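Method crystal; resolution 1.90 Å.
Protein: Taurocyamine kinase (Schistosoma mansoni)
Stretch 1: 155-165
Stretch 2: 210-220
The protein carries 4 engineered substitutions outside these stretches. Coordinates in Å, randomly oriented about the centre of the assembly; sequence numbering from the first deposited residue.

Stretch 1 155-165: NLSGEYEGTYY
Stretch 2, residues 210-220: NKQKNFLVWIN

Stretch 1 runs through a loop at Asn-155 to Ser-157, makes a short 3-10 segment at Glu-159 and Tyr-160, and enters a strand at Gly-162 that continues beyond Tyr-165. In the 3-10 region Tyr-160 N donates to Ser-157 O at 2.9 Å, and Glu-161 N donates to Gly-158 O at 2.9 Å. Stretch 2 opens with a type I turn from Asn-210 to Lys-213, closed by Lys-213 N donating to Asn-210 O at 3.0 Å. From Lys-213, the last residue of the turn, Asn-214 leads into the strand Phe-215 to Ile-219. Lys-213 has a positive phi, 56/35.

The stretches meet at one antiparallel bridge, a non-hydrogen-bonded pair of Gly-162 and Asn-210. Gly-162 CA lies 3.8 Å from Asn-210 CA. Gly-162 is nearly fully extended, with phi/psi -179/-153. An ideal CB on it would point toward stretch 2 and sit 2.5 Å from Asn-210 CA, a clash, so the bare glycine permits the close approach. Together the stretches bury 508 Å².

Phe-215 has the most area covered by the other stretch. Its chi1 is t and its chi2 80°, and its CA-to-CB bond points toward stretch 1. Tyr-160, chi1 m and chi2 -77°, turns a ring edge to one face of Phe-215. The centroids are 4.9 Å apart and the planes stand at 71°. Tyr-160 CD1 comes to 3.8 Å from Phe-215 CG. Such a pairing sets the slightly positive C-H edge against the electron-rich face. Leu-156, chi1 m and chi2 t, adds an apolar contact, with its CD1 4.1 Å from Phe-215 CE2.

The side chain of Glu-159 is extended through chi1 and chi2, both t, with chi3 22°; its backbone is 3-10, phi/psi -50/-34. Its main-chain carbonyl takes a hydrogen bond from the side chain of Asn-210: Asn-210 ND2 to Glu-159 O is 3.1 Å, with an angle of 165°. Asn-210 has chi1 p and chi2 -23°. The same amide nitrogen, Asn-210 ND2, also donates to Asn-214 OD1 at 2.7 Å. In return Asn-214 N donates to Asn-210 OD1 at 3.1 Å. The Asn-210 side chain thus ties down Asn-214, just past the turn, while reaching across to stretch 1. Water 1 donates to Glu-159 OE2 at 2.9 Å and accepts from Asn-214 ND2 at 3.0 Å, so it links the two side chains.

Lys-211 binds Glu-161 twice. Lys-211 N donates to Glu-161 O at 2.9 Å, a backbone bond beside the bridge. The side chains form a salt bridge, with Lys-211 NZ 3.5 Å from Glu-161 OE1. As a hydrogen bond it is weak, but the opposite charges still attract. Lys-211 has chi1 m, chi2 t, chi3 -95° and chi4 t; Glu-161 has chi1 t, chi2 129° and chi3 96°.

Farther along, Tyr-164, chi1 t and chi2 59°, meets Ile-219, chi1 m and chi2 t. Tyr-164 CE1 lies 3.5 Å from Ile-219 CD1, an apolar contact. Tyr-164 OH is hydrogen-bonded elsewhere in the structure.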

# COMPACT_ATOMS: atom_id res chain seq x y z
N ASN A 155 -35.47 -18.34 23.74
CA ASN A 155 -35.33 -19.76 24.05
C ASN A 155 -33.87 -20.21 24.23
O ASN A 155 -33.61 -21.40 24.40
CB ASN A 155 -36.02 -20.59 22.97
CG ASN A 155 -37.54 -20.45 23.01
OD1 ASN A 155 -38.12 -20.21 24.07
ND2 ASN A 155 -38.19 -20.60 21.86
N LEU A 156 -32.93 -19.27 24.21
CA LEU A 156 -31.54 -19.60 24.54
C LEU A 156 -31.43 -19.80 26.05
O LEU A 156 -32.03 -19.04 26.82
CB LEU A 156 -30.58 -18.50 24.08
CG LEU A 156 -30.40 -18.22 22.59
CD1 LEU A 156 -29.74 -16.87 22.44
CD2 LEU A 156 -29.57 -19.29 21.90
N SER A 157 -30.65 -20.78 26.47
CA SER A 157 -30.56 -21.10 27.90
C SER A 157 -29.45 -20.34 28.62
O SER A 157 -28.84 -19.43 28.07
CB SER A 157 -30.35 -22.61 28.12
OG SER A 157 -31.53 -23.35 27.84
N GLY A 158 -29.23 -20.74 29.87
CA GLY A 158 -28.26 -20.18 30.80
C GLY A 158 -27.47 -18.94 30.45
O GLY A 158 -27.95 -17.83 30.65
N GLU A 159 -26.26 -19.13 29.93
CA GLU A 159 -25.33 -18.04 29.63
C GLU A 159 -25.95 -16.91 28.81
O GLU A 159 -25.63 -15.74 28.98
CB GLU A 159 -24.11 -18.58 28.88
CG GLU A 159 -23.06 -17.53 28.55
CD GLU A 159 -21.85 -18.13 27.89
OE1 GLU A 159 -21.97 -19.23 27.31
OE2 GLU A 159 -20.77 -17.50 27.96
N TYR A 160 -26.87 -17.28 27.92
CA TYR A 160 -27.41 -16.32 26.98
C TYR A 160 -28.64 -15.61 27.51
O TYR A 160 -29.19 -14.74 26.83
CB TYR A 160 -27.70 -17.02 25.66
CG TYR A 160 -26.45 -17.68 25.14
CD1 TYR A 160 -25.44 -16.94 24.54
CD2 TYR A 160 -26.25 -19.04 25.32
CE1 TYR A 160 -24.29 -17.55 24.09
CE2 TYR A 160 -25.10 -19.65 24.88
CZ TYR A 160 -24.12 -18.90 24.27
OH TYR A 160 -22.98 -19.52 23.84
N GLU A 161 -29.06 -15.93 28.74
CA GLU A 161 -30.24 -15.30 29.31
C GLU A 161 -30.05 -13.80 29.39
O GLU A 161 -28.99 -13.32 29.79
CB GLU A 161 -30.58 -15.87 30.69
CG GLU A 161 -31.84 -15.26 31.28
CD GLU A 161 -32.83 -16.31 31.76
OE1 GLU A 161 -32.82 -16.63 32.96
OE2 GLU A 161 -33.63 -16.80 30.93
N GLY A 162 -31.07 -13.05 29.01
CA GLY A 162 -30.95 -11.61 28.93
C GLY A 162 -32.23 -10.93 28.50
O GLY A 162 -33.31 -11.44 28.71
N THR A 163 -32.09 -9.77 27.87
CA THR A 163 -33.23 -8.92 27.57
C THR A 163 -33.31 -8.47 26.11
O THR A 163 -32.32 -8.01 25.54
CB THR A 163 -33.22 -7.68 28.46
OG1 THR A 163 -33.24 -8.09 29.84
CG2 THR A 163 -34.43 -6.80 28.18
N TYR A 164 -34.51 -8.57 25.54
CA TYR A 164 -34.77 -8.03 24.21
C TYR A 164 -35.32 -6.60 24.27
O TYR A 164 -36.33 -6.34 24.92
CB TYR A 164 -35.76 -8.93 23.44
CG TYR A 164 -35.98 -8.38 22.06
CD1 TYR A 164 -34.90 -8.20 21.19
CD2 TYR A 164 -37.23 -7.97 21.64
CE1 TYR A 164 -35.08 -7.66 19.93
CE2 TYR A 164 -37.42 -7.43 20.37
CZ TYR A 164 -36.34 -7.28 19.53
OH TYR A 164 -36.50 -6.75 18.27
N TYR A 165 -34.65 -5.68 23.58
CA TYR A 165 -35.09 -4.29 23.51
C TYR A 165 -35.55 -3.92 22.11
O TYR A 165 -34.72 -3.62 21.25
CB TYR A 165 -33.96 -3.34 23.92
CG TYR A 165 -33.35 -3.63 25.27
CD1 TYR A 165 -33.76 -2.94 26.40
CD2 TYR A 165 -32.36 -4.60 25.42
CE1 TYR A 165 -33.21 -3.20 27.64
CE2 TYR A 165 -31.80 -4.87 26.66
CZ TYR A 165 -32.23 -4.16 27.77
OH TYR A 165 -31.69 -4.42 29.01
N ASN A 210 -27.30 -10.23 26.72
CA ASN A 210 -27.37 -11.16 27.85
C ASN A 210 -26.95 -10.44 29.13
O ASN A 210 -26.46 -9.31 29.10
CB ASN A 210 -26.52 -12.42 27.61
CG ASN A 210 -25.00 -12.16 27.58
OD1 ASN A 210 -24.53 -11.05 27.31
ND2 ASN A 210 -24.24 -13.22 27.81
N LYS A 211 -27.19 -11.10 30.26
CA LYS A 211 -26.94 -10.49 31.56
C LYS A 211 -25.47 -10.12 31.73
O LYS A 211 -25.17 -9.07 32.28
CB LYS A 211 -27.41 -11.41 32.68
CG LYS A 211 -28.92 -11.58 32.70
CD LYS A 211 -29.42 -12.30 33.94
CE LYS A 211 -29.58 -13.80 33.68
NZ LYS A 211 -30.66 -14.39 34.52
N GLN A 212 -24.57 -10.96 31.23
CA GLN A 212 -23.13 -10.70 31.37
C GLN A 212 -22.62 -9.64 30.41
O GLN A 212 -21.45 -9.28 30.46
CB GLN A 212 -22.30 -11.98 31.15
CG GLN A 212 -22.66 -13.17 32.00
CD GLN A 212 -23.64 -14.10 31.31
OE1 GLN A 212 -24.80 -13.73 31.07
NE2 GLN A 212 -23.18 -15.30 30.98
N LYS A 213 -23.48 -9.17 29.51
CA LYS A 213 -23.12 -8.13 28.54
C LYS A 213 -21.90 -8.49 27.68
O LYS A 213 -21.11 -7.62 27.32
CB LYS A 213 -22.87 -6.80 29.25
CG LYS A 213 -24.05 -6.35 30.12
CD LYS A 213 -24.03 -4.85 30.40
CE LYS A 213 -25.21 -4.46 31.29
NZ LYS A 213 -25.43 -2.98 31.38
N ASN A 214 -21.76 -9.77 27.35
CA ASN A 214 -20.70 -10.23 26.46
C ASN A 214 -21.27 -10.94 25.22
O ASN A 214 -20.54 -11.59 24.47
CB ASN A 214 -19.74 -11.17 27.22
CG ASN A 214 -20.45 -12.39 27.78
OD1 ASN A 214 -21.58 -12.69 27.39
ND2 ASN A 214 -19.77 -13.11 28.67
N PHE A 215 -22.58 -10.80 25.02
CA PHE A 215 -23.33 -11.40 23.92
C PHE A 215 -24.40 -10.42 23.50
O PHE A 215 -25.19 -9.97 24.31
CB PHE A 215 -23.96 -12.74 24.33
CG PHE A 215 -24.75 -13.41 23.23
CD1 PHE A 215 -24.11 -14.13 22.23
CD2 PHE A 215 -26.14 -13.36 23.22
CE1 PHE A 215 -24.83 -14.77 21.22
CE2 PHE A 215 -26.88 -13.98 22.22
CZ PHE A 215 -26.22 -14.69 21.22
N LEU A 216 -24.42 -10.09 22.21
CA LEU A 216 -25.26 -8.99 21.73
C LEU A 216 -25.87 -9.36 20.38
O LEU A 216 -25.16 -9.90 19.51
CB LEU A 216 -24.42 -7.72 21.62
CG LEU A 216 -25.00 -6.53 20.86
CD1 LEU A 216 -26.07 -5.81 21.67
CD2 LEU A 216 -23.90 -5.55 20.43
N VAL A 217 -27.16 -9.11 20.20
CA VAL A 217 -27.80 -9.43 18.91
C VAL A 217 -28.57 -8.27 18.31
O VAL A 217 -29.41 -7.67 18.97
CB VAL A 217 -28.78 -10.63 19.03
CG1 VAL A 217 -29.37 -10.94 17.67
CG2 VAL A 217 -28.06 -11.87 19.57
N TRP A 218 -28.29 -7.97 17.04
CA TRP A 218 -29.02 -6.95 16.29
C TRP A 218 -30.04 -7.61 15.36
O TRP A 218 -29.69 -8.49 14.55
CB TRP A 218 -28.06 -6.08 15.47
CG TRP A 218 -27.25 -5.13 16.30
CD1 TRP A 218 -27.36 -4.92 17.65
CD2 TRP A 218 -26.22 -4.24 15.84
NE1 TRP A 218 -26.46 -3.96 18.05
CE2 TRP A 218 -25.75 -3.53 16.97
CE3 TRP A 218 -25.65 -3.98 14.59
CZ2 TRP A 218 -24.73 -2.57 16.88
CZ3 TRP A 218 -24.64 -3.02 14.50
CH2 TRP A 218 -24.19 -2.33 15.64
N ILE A 219 -31.29 -7.20 15.49
CA ILE A 219 -32.35 -7.71 14.65
C ILE A 219 -32.76 -6.67 13.61
O ILE A 219 -33.20 -5.57 13.97
CB ILE A 219 -33.58 -8.12 15.48
CG1 ILE A 219 -33.18 -9.15 16.54
CG2 ILE A 219 -34.69 -8.67 14.56
CD1 ILE A 219 -34.36 -9.77 17.25
N ASN A 220 -32.59 -7.03 12.34
CA ASN A 220 -33.01 -6.22 11.18
C ASN A 220 -32.31 -4.88 11.07
O ASN A 220 -32.84 -3.93 10.47
CB ASN A 220 -34.53 -6.04 11.21
CG ASN A 220 -35.24 -7.27 10.69
OD1 ASN A 220 -34.69 -7.99 9.86
ND2 ASN A 220 -36.47 -7.54 11.18
O HOH W 1 -20.97 -15.49 29.98